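Local coordinates for protein peptidoglycan hydrolase FlgJ (Sphingomonas sp. A1, PDB 2ZYC) that probably hydrolyses peptidoglycan, through this C-terminal glycosyl hydrolase family 73 domain, so that the flagellar rod can assemble in the periplasmic space, at residues Val66-Thr71 and Val83-Ala88; Ala4-Thr9 and Gln151-Ser156. The protein carries 2 engineered substitutions. All coordinates share one frame; numbering follows the deposited sequence. Where two conformers were deposited one is given.

Interaction 1: residues Val66-Thr71 and Val83-Ala88; sequences VVEART and VERFRA
V67 and F86 form an antiparallel hydrogen-bonded pair: V67 N donates to F86 O at 2.9 Å (N-H...O 172°), and F86 N returns a bond to V67 O. A69 and E84 repeat this double exchange two residues on. On the face carrying A69 and F86, the methyl A69 CB lies 3.7 Å from F86 CE2, an oblique approach to the ring, while T71 CG2 meets the ring edge at CZ, 3.9 Å away. The face bearing E68, R85 and V83 is the more exposed one: E68 and R85 run alongside each other in the same direction, but their carboxylate and guanidinium planes are turned well apart and E68 OE2 to R85 NH1 is a long salt bridge at 3.8 Å. V66 CG1 covers the centre of one face of the R85 guanidinium, 3.7 Å above its plane. Further out, E84 bends at chi2 (60°), and its OE1 accepts from R85 N through the anti lone pair. A water joins E84 OE2 to T71 OG1, and R82 makes a salt bridge to the same carboxylate oxygen. I42 touches F86 from a loop, and D98 of helix 92-105 pairs with R87. Paired bonds, alternating faces and a strand angle of 141° identify a twisted beta hairpin within the family 73 domain.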
ATOM      1  N   VAL A  66       7.116 -16.061  -6.408  1.00 18.94           N
ATOM      2  CA  VAL A  66       5.898 -15.766  -7.149  1.00 18.95           C
ATOM      3  C   VAL A  66       4.718 -16.543  -6.575  1.00 19.26           C
ATOM      4  O   VAL A  66       4.836 -17.730  -6.244  1.00 19.26           O
ATOM      5  CB  VAL A  66       6.065 -16.091  -8.656  1.00 18.91           C
ATOM      6  CG1 VAL A  66       4.727 -16.003  -9.395  1.00 18.46           C
ATOM      7  CG2 VAL A  66       7.107 -15.159  -9.293  1.00 19.01           C
ATOM      8  N   VAL A  67       3.586 -15.863  -6.454  1.00 19.11           N
ATOM      9  CA  VAL A  67       2.351 -16.505  -6.057  1.00 19.54           C
ATOM     10  C   VAL A  67       1.296 -16.243  -7.128  1.00 20.09           C
ATOM     11  O   VAL A  67       1.122 -15.110  -7.591  1.00 19.27           O
ATOM     12  CB  VAL A  67       1.888 -16.063  -4.630  1.00 19.67           C
ATOM     13  CG1 VAL A  67       1.772 -14.540  -4.526  1.00 19.59           C
ATOM     14  CG2 VAL A  67       0.577 -16.750  -4.246  1.00 19.54           C
ATOM     15  N   GLU A  68       0.627 -17.307  -7.558  1.00 21.28           N
ATOM     16  CA  GLU A  68      -0.456 -17.173  -8.516  1.00 23.02           C
ATOM     17  C   GLU A  68      -1.763 -16.970  -7.774  1.00 23.51           C
ATOM     18  O   GLU A  68      -2.002 -17.588  -6.727  1.00 23.94           O
ATOM     19  CB  GLU A  68      -0.524 -18.378  -9.463  1.00 23.15           C
ATOM     20  CG  GLU A  68       0.575 -18.356 -10.521  1.00 23.89           C
ATOM     21  CD  GLU A  68       0.730 -19.664 -11.282  1.00 25.29           C
ATOM     22  OE1 GLU A  68      -0.232 -20.459 -11.345  1.00 28.04           O
ATOM     23  OE2 GLU A  68       1.833 -19.894 -11.823  1.00 29.04           O
ATOM     24  N   ALA A  69      -2.592 -16.078  -8.300  1.00 23.83           N
ATOM     25  CA  ALA A  69      -3.908 -15.816  -7.733  1.00 24.58           C
ATOM     26  C   ALA A  69      -4.873 -15.439  -8.844  1.00 25.30           C
ATOM     27  O   ALA A  69      -4.491 -14.804  -9.832  1.00 24.45           O
ATOM     28  CB  ALA A  69      -3.837 -14.722  -6.674  1.00 24.73           C
ATOM     29  N   ARG A  70      -6.126 -15.852  -8.696  1.00 26.57           N
ATOM     30  CA  ARG A  70      -7.128 -15.567  -9.711  1.00 28.09           C
ATOM     31  C   ARG A  70      -7.668 -14.138  -9.587  1.00 29.03           C
ATOM     32  O   ARG A  70      -7.899 -13.637  -8.480  1.00 28.84           O
ATOM     33  CB  ARG A  70      -8.259 -16.598  -9.659  1.00 28.23           C
ATOM     34  CG  ARG A  70      -7.852 -17.998 -10.128  1.00 29.09           C
ATOM     35  CD  ARG A  70      -8.937 -19.016  -9.796  1.00 30.59           C
ATOM     36  NE  ARG A  70      -9.370 -18.874  -8.409  1.00 31.71           N
ATOM     37  CZ  ARG A  70     -10.631 -18.967  -7.996  1.00 31.40           C
ATOM     38  NH1 ARG A  70     -11.607 -19.209  -8.861  1.00 31.50           N
ATOM     39  NH2 ARG A  70     -10.912 -18.813  -6.710  1.00 31.75           N
ATOM     40  N   THR A  71      -7.837 -13.483 -10.732  1.00 30.35           N
ATOM     41  CA  THR A  71      -8.430 -12.149 -10.778  1.00 31.80           C
ATOM     42  C   THR A  71      -9.740 -12.199 -11.565  1.00 32.95           C
ATOM     43  O   THR A  71     -10.124 -13.263 -12.070  1.00 33.27           O
ATOM     44  CB  THR A  71      -7.465 -11.095 -11.390  1.00 31.70           C
ATOM     45  OG1 THR A  71      -7.091 -11.486 -12.718  1.00 31.43           O
ATOM     46  CG2 THR A  71      -6.215 -10.943 -10.534  1.00 31.58           C
ATOM     47  N   VAL A  83      -5.721 -16.205 -14.319  1.00 30.36           N
ATOM     48  CA  VAL A  83      -4.680 -16.443 -13.330  1.00 28.21           C
ATOM     49  C   VAL A  83      -3.623 -15.347 -13.500  1.00 26.53           C
ATOM     50  O   VAL A  83      -3.081 -15.155 -14.597  1.00 26.62           O
ATOM     51  CB  VAL A  83      -4.049 -17.845 -13.463  1.00 28.47           C
ATOM     52  CG1 VAL A  83      -2.935 -18.031 -12.445  1.00 28.48           C
ATOM     53  CG2 VAL A  83      -5.112 -18.931 -13.285  1.00 28.47           C
ATOM     54  N   GLU A  84      -3.356 -14.624 -12.415  1.00 24.17           N
ATOM     55  CA  GLU A  84      -2.348 -13.567 -12.419  1.00 22.05           C
ATOM     56  C   GLU A  84      -1.156 -13.953 -11.552  1.00 20.67           C
ATOM     57  O   GLU A  84      -1.306 -14.663 -10.553  1.00 20.26           O
ATOM     58  CB  GLU A  84      -2.957 -12.240 -11.944  1.00 21.70           C
ATOM     59  CG  GLU A  84      -2.031 -11.026 -12.019  1.00 22.37           C
ATOM     60  CD  GLU A  84      -1.551 -10.738 -13.428  1.00 23.27           C
ATOM     61  OE1 GLU A  84      -0.544 -11.351 -13.851  1.00 23.36           O
ATOM     62  OE2 GLU A  84      -2.177  -9.901 -14.105  1.00 22.27           O
ATOM     63  N   ARG A  85       0.025 -13.485 -11.948  1.00 18.76           N
ATOM     64  CA  ARG A  85       1.253 -13.769 -11.220  1.00 17.76           C
ATOM     65  C   ARG A  85       1.626 -12.561 -10.375  1.00 16.67           C
ATOM     66  O   ARG A  85       1.813 -11.455 -10.896  1.00 15.41           O
ATOM     67  CB  ARG A  85       2.387 -14.142 -12.178  1.00 18.08           C
ATOM     68  CG  ARG A  85       2.175 -15.516 -12.815  1.00 19.58           C
ATOM     69  CD  ARG A  85       3.110 -15.766 -13.978  1.00 19.90           C
ATOM     70  NE  ARG A  85       4.510 -15.576 -13.620  1.00 22.90           N
ATOM     71  CZ  ARG A  85       5.293 -16.499 -13.073  1.00 24.58           C
ATOM     72  NH1 ARG A  85       4.821 -17.712 -12.801  1.00 26.43           N
ATOM     73  NH2 ARG A  85       6.557 -16.199 -12.796  1.00 25.59           N
ATOM     74  N   PHE A  86       1.703 -12.792  -9.068  1.00 15.43           N
ATOM     75  CA  PHE A  86       1.995 -11.742  -8.099  1.00 14.55           C
ATOM     76  C   PHE A  86       3.322 -11.969  -7.402  1.00 14.09           C
ATOM     77  O   PHE A  86       3.752 -13.105  -7.200  1.00 13.65           O
ATOM     78  CB  PHE A  86       0.884 -11.678  -7.045  1.00 14.74           C
ATOM     79  CG  PHE A  86      -0.423 -11.197  -7.578  1.00 14.65           C
ATOM     80  CD1 PHE A  86      -0.670  -9.830  -7.712  1.00 15.65           C
ATOM     81  CD2 PHE A  86      -1.414 -12.105  -7.950  1.00 14.65           C
ATOM     82  CE1 PHE A  86      -1.897  -9.367  -8.214  1.00 16.26           C
ATOM     83  CE2 PHE A  86      -2.633 -11.662  -8.449  1.00 15.45           C
ATOM     84  CZ  PHE A  86      -2.880 -10.284  -8.584  1.00 16.40           C
ATOM     85  N   ARG A  87       3.965 -10.876  -7.009  1.00 12.94           N
ATOM     86  CA  ARG A  87       5.171 -10.963  -6.198  1.00 13.09           C
ATOM     87  C   ARG A  87       4.830 -11.523  -4.818  1.00 13.31           C
ATOM     88  O   ARG A  87       3.724 -11.316  -4.317  1.00 12.60           O
ATOM     89  CB  ARG A  87       5.817  -9.586  -6.065  1.00 12.61           C
ATOM     90  CG  ARG A  87       6.122  -8.944  -7.415  1.00 12.45           C
ATOM     91  CD  ARG A  87       6.883  -7.629  -7.258  1.00 11.46           C
ATOM     92  NE  ARG A  87       7.078  -6.977  -8.555  1.00 11.27           N
ATOM     93  CZ  ARG A  87       7.849  -5.914  -8.759  1.00 12.41           C
ATOM     94  NH1 ARG A  87       8.521  -5.374  -7.761  1.00 11.56           N
ATOM     95  NH2 ARG A  87       7.954  -5.386  -9.976  1.00 11.75           N
ATOM     96  N   ALA A  88       5.768 -12.255  -4.231  1.00 13.99           N
ATOM     97  CA  ALA A  88       5.638 -12.699  -2.838  1.00 14.53           C
ATOM     98  C   ALA A  88       6.908 -12.382  -2.070  1.00 15.31           C
ATOM     99  O   ALA A  88       8.016 -12.392  -2.634  1.00 15.63           O
ATOM    100  CB  ALA A  88       5.311 -14.191  -2.763  1.00 14.92           C
TER
HETATM  101  O   HOH W   1      -4.732  -9.651 -13.309  1.00 38.78           O

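Interaction 2: residues Ala4-Thr9 and Gln151-Ser156; sequences AFVDAT and QRLMAS. With PO4 (phosphate ion), chain B.
V6 projects from helix 4-9 toward helix 151-156 and meets it with both branches. Its CG2 lies 3.9 Å from R152 CB, the two side chains crossing at about a right angle. CG1, anti to the backbone N, reaches L153 CD2 at 4.1 Å, again with side chains crossing at about a right angle. The L153 CB bond leads away from helix 4-9, so it is only the end of the leucine that returns to the contact.

The polar link is S156 OG to D7 OD1, at 2.9 Å, with the serine donating; it is made in one of two deposited conformers of S156 and so may not always be present. OG there stands anti to the backbone N of S156 (chi1 -177°) and meets the carboxylate on its anti side, tilted out of its plane. D7 OD1 also accepts from Q3 NE2, so in that conformer two donors meet one oxygen.

R152 begins at V6 and then leaves it: its chain is extended from CG to NE, with the guanidinium carried to a phosphate ion, probably from the crystallisation liquor. NE donates to phosphate O1 at 3.0 Å (N-H...O 166°), with O1 in the guanidinium plane at its edge; the NH2 bond to O3 is weak. The backbone nitrogens of A2 and Q3 also bind this ion, and W37 makes a cation-pi contact with R152. An alanine in place of R152 would keep CB against V6 but would probably leave the phosphate without its guanidinium mate and W37 without its cation.

The axes of segments 4-9 and 151-156 approach to 9.4 Å and cross at -62°, burying 199 Å² in all. The contact thus sets the start of helix 3-20 against the end of helix 147-156, while helix 24-35 touches both, through F5 and T9 on one partner and L153 on the other.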
ATOM      1  N   ALA A   4      -4.804  -3.971  14.208  1.00 14.69           N
ATOM      2  CA  ALA A   4      -3.518  -4.660  14.146  1.00 14.93           C
ATOM      3  C   ALA A   4      -2.853  -4.456  12.796  1.00 14.61           C
ATOM      4  O   ALA A   4      -1.625  -4.382  12.720  1.00 15.36           O
ATOM      5  CB  ALA A   4      -3.680  -6.143  14.437  1.00 15.39           C
ATOM      6  N   PHE A   5      -3.665  -4.362  11.745  1.00 14.41           N
ATOM      7  CA  PHE A   5      -3.149  -4.060  10.398  1.00 14.44           C
ATOM      8  C   PHE A   5      -2.422  -2.719  10.381  1.00 14.07           C
ATOM      9  O   PHE A   5      -1.276  -2.631   9.924  1.00 14.17           O
ATOM     10  CB  PHE A   5      -4.268  -4.058   9.360  1.00 14.92           C
ATOM     11  CG  PHE A   5      -3.789  -3.752   7.968  1.00 15.15           C
ATOM     12  CD1 PHE A   5      -3.142  -4.726   7.214  1.00 15.84           C
ATOM     13  CD2 PHE A   5      -3.964  -2.487   7.427  1.00 15.10           C
ATOM     14  CE1 PHE A   5      -2.687  -4.443   5.915  1.00 16.22           C
ATOM     15  CE2 PHE A   5      -3.518  -2.196   6.138  1.00 15.93           C
ATOM     16  CZ  PHE A   5      -2.880  -3.183   5.383  1.00 16.00           C
ATOM     17  N   VAL A   6      -3.099  -1.688  10.887  1.00 13.59           N
ATOM     18  CA  VAL A   6      -2.531  -0.341  11.037  1.00 13.25           C
ATOM     19  C   VAL A   6      -1.272  -0.354  11.917  1.00 13.27           C
ATOM     20  O   VAL A   6      -0.237   0.186  11.523  1.00 12.82           O
ATOM     21  CB  VAL A   6      -3.589   0.644  11.594  1.00 12.61           C
ATOM     22  CG1 VAL A   6      -2.956   1.988  11.944  1.00 13.32           C
ATOM     23  CG2 VAL A   6      -4.721   0.831  10.587  1.00 13.09           C
ATOM     24  N   ASP A   7      -1.359  -0.982  13.093  1.00 13.53           N
ATOM     25  CA  ASP A   7      -0.222  -1.067  14.015  1.00 14.91           C
ATOM     26  C   ASP A   7       0.998  -1.715  13.354  1.00 14.84           C
ATOM     27  O   ASP A   7       2.129  -1.251  13.530  1.00 16.21           O
ATOM     28  CB  ASP A   7      -0.589  -1.856  15.283  1.00 14.75           C
ATOM     29  CG  ASP A   7      -1.664  -1.176  16.132  1.00 18.14           C
ATOM     30  OD1 ASP A   7      -1.935   0.033  15.946  1.00 15.81           O
ATOM     31  OD2 ASP A   7      -2.275  -1.873  16.976  1.00 20.61           O
ATOM     32  N   ALA A   8       0.751  -2.775  12.587  1.00 15.24           N
ATOM     33  CA  ALA A   8       1.794  -3.548  11.909  1.00 15.53           C
ATOM     34  C   ALA A   8       2.431  -2.787  10.747  1.00 15.54           C
ATOM     35  O   ALA A   8       3.648  -2.804  10.567  1.00 15.86           O
ATOM     36  CB  ALA A   8       1.211  -4.864  11.408  1.00 16.23           C
ATOM     37  N   THR A   9       1.610  -2.112   9.960  1.00 14.45           N
ATOM     38  CA  THR A   9       2.099  -1.471   8.750  1.00 14.35           C
ATOM     39  C   THR A   9       2.730  -0.106   9.024  1.00 13.68           C
ATOM     40  O   THR A   9       3.584   0.333   8.264  1.00 13.15           O
ATOM     41  CB  THR A   9       0.987  -1.335   7.691  1.00 14.35           C
ATOM     42  OG1 THR A   9      -0.097  -0.580   8.231  1.00 15.40           O
ATOM     43  CG2 THR A   9       0.486  -2.708   7.271  1.00 14.62           C
ATOM     44  N   GLN A 151      -9.020   7.563  13.276  1.00 15.82           N
ATOM     45  CA  GLN A 151      -9.227   6.953  14.595  0.50 15.86           C
ATOM     46  C   GLN A 151      -8.205   5.849  14.876  1.00 15.26           C
ATOM     47  O   GLN A 151      -7.675   5.731  15.985  1.00 14.80           O
ATOM     48  CB  GLN A 151     -10.648   6.396  14.701  0.50 15.98           C
ATOM     49  CG  GLN A 151     -11.739   7.470  14.717  0.50 16.96           C
ATOM     50  CD  GLN A 151     -13.141   6.908  14.523  0.50 17.14           C
ATOM     51  OE1 GLN A 151     -13.339   5.695  14.418  0.50 19.28           O
ATOM     52  NE2 GLN A 151     -14.127   7.798  14.469  0.50 19.24           N
ATOM     53  N   ARG A 152      -7.940   5.033  13.860  1.00 14.09           N
ATOM     54  CA  ARG A 152      -6.982   3.939  14.002  1.00 13.75           C
ATOM     55  C   ARG A 152      -5.542   4.440  14.149  1.00 13.15           C
ATOM     56  O   ARG A 152      -4.759   3.865  14.901  1.00 13.12           O
ATOM     57  CB  ARG A 152      -7.111   2.947  12.845  1.00 13.38           C
ATOM     58  CG  ARG A 152      -8.401   2.142  12.938  1.00 13.87           C
ATOM     59  CD  ARG A 152      -8.652   1.312  11.702  1.00 16.93           C
ATOM     60  NE  ARG A 152      -9.929   0.611  11.831  1.00 16.87           N
ATOM     61  CZ  ARG A 152     -10.780   0.400  10.832  1.00 18.40           C
ATOM     62  NH1 ARG A 152     -10.510   0.837   9.608  1.00 18.13           N
ATOM     63  NH2 ARG A 152     -11.913  -0.245  11.068  1.00 18.79           N
ATOM     64  N   LEU A 153      -5.199   5.518  13.450  1.00 12.80           N
ATOM     65  CA  LEU A 153      -3.865   6.105  13.610  1.00 12.66           C
ATOM     66  C   LEU A 153      -3.674   6.652  15.026  1.00 12.76           C
ATOM     67  O   LEU A 153      -2.624   6.449  15.631  1.00 12.62           O
ATOM     68  CB  LEU A 153      -3.593   7.188  12.562  1.00 12.90           C
ATOM     69  CG  LEU A 153      -3.499   6.752  11.089  1.00 13.94           C
ATOM     70  CD1 LEU A 153      -3.522   7.979  10.178  1.00 15.82           C
ATOM     71  CD2 LEU A 153      -2.263   5.901  10.831  1.00 14.82           C
ATOM     72  N   MET A 154      -4.690   7.340  15.543  1.00 13.11           N
ATOM     73  CA  MET A 154      -4.665   7.855  16.915  0.50 14.11           C
ATOM     74  C   MET A 154      -4.513   6.718  17.922  1.00 13.53           C
ATOM     75  O   MET A 154      -3.672   6.772  18.825  1.00 13.68           O
ATOM     76  CB  MET A 154      -5.941   8.641  17.208  0.50 13.76           C
ATOM     77  CG  MET A 154      -6.032   9.964  16.476  0.50 14.93           C
ATOM     78  SD  MET A 154      -7.647  10.716  16.699  0.50 17.31           S
ATOM     79  CE  MET A 154      -7.764  10.816  18.489  0.50 17.42           C
ATOM     80  N   ALA A 155      -5.330   5.675  17.753  1.00 13.29           N
ATOM     81  CA  ALA A 155      -5.264   4.498  18.619  1.00 12.65           C
ATOM     82  C   ALA A 155      -3.896   3.830  18.582  1.00 12.39           C
ATOM     83  O   ALA A 155      -3.456   3.287  19.586  1.00 12.08           O
ATOM     84  CB  ALA A 155      -6.354   3.486  18.252  1.00 13.30           C
ATOM     85  N   SER A 156      -3.218   3.900  17.436  1.00 11.50           N
ATOM     86  CA  SER A 156      -1.922   3.250  17.252  0.50 11.95           C
ATOM     87  C   SER A 156      -0.788   3.955  18.006  1.00 11.62           C
ATOM     88  O   SER A 156       0.188   3.323  18.407  1.00 11.52           O
ATOM     89  CB  SER A 156      -1.591   3.173  15.756  0.50 12.07           C
ATOM     90  OG  SER A 156      -0.381   2.481  15.528  0.50 13.26           O
TER
HETATM   91  P   PO4 B 401     -10.877  -2.248  14.368  1.00 26.93           P
HETATM   92  O1  PO4 B 401     -10.408  -0.810  14.382  1.00 26.01           O
HETATM   93  O2  PO4 B 401     -12.030  -2.384  15.337  1.00 27.26           O
HETATM   94  O3  PO4 B 401     -11.370  -2.592  12.982  1.00 27.80           O
HETATM   95  O4  PO4 B 401      -9.761  -3.193  14.753  1.00 23.21           O

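Overall arrangement
Interactions 1 and 2 lie on opposite sides of the chain's centre; their centres lie about 17 and about 14 Å from it and about 28 Å from each other. Their nearest atoms are about 14 Å apart, so neither touches the other directly. In sequence, interaction 2 brings together the two terminal helices, 3-20 and 147-156, and the hairpin of interaction 1 falls between them. The evidence separates them by kind: the hairpin is a local pairing built on backbone bonds and burying 604 Å², whereas the helix crossing is a smaller, side-chain contact between distant parts of the sequence. The phosphate belongs to the 4-9 and 151-156 side; it probably comes from the crystallisation liquor, so its presence alone does not locate an active site.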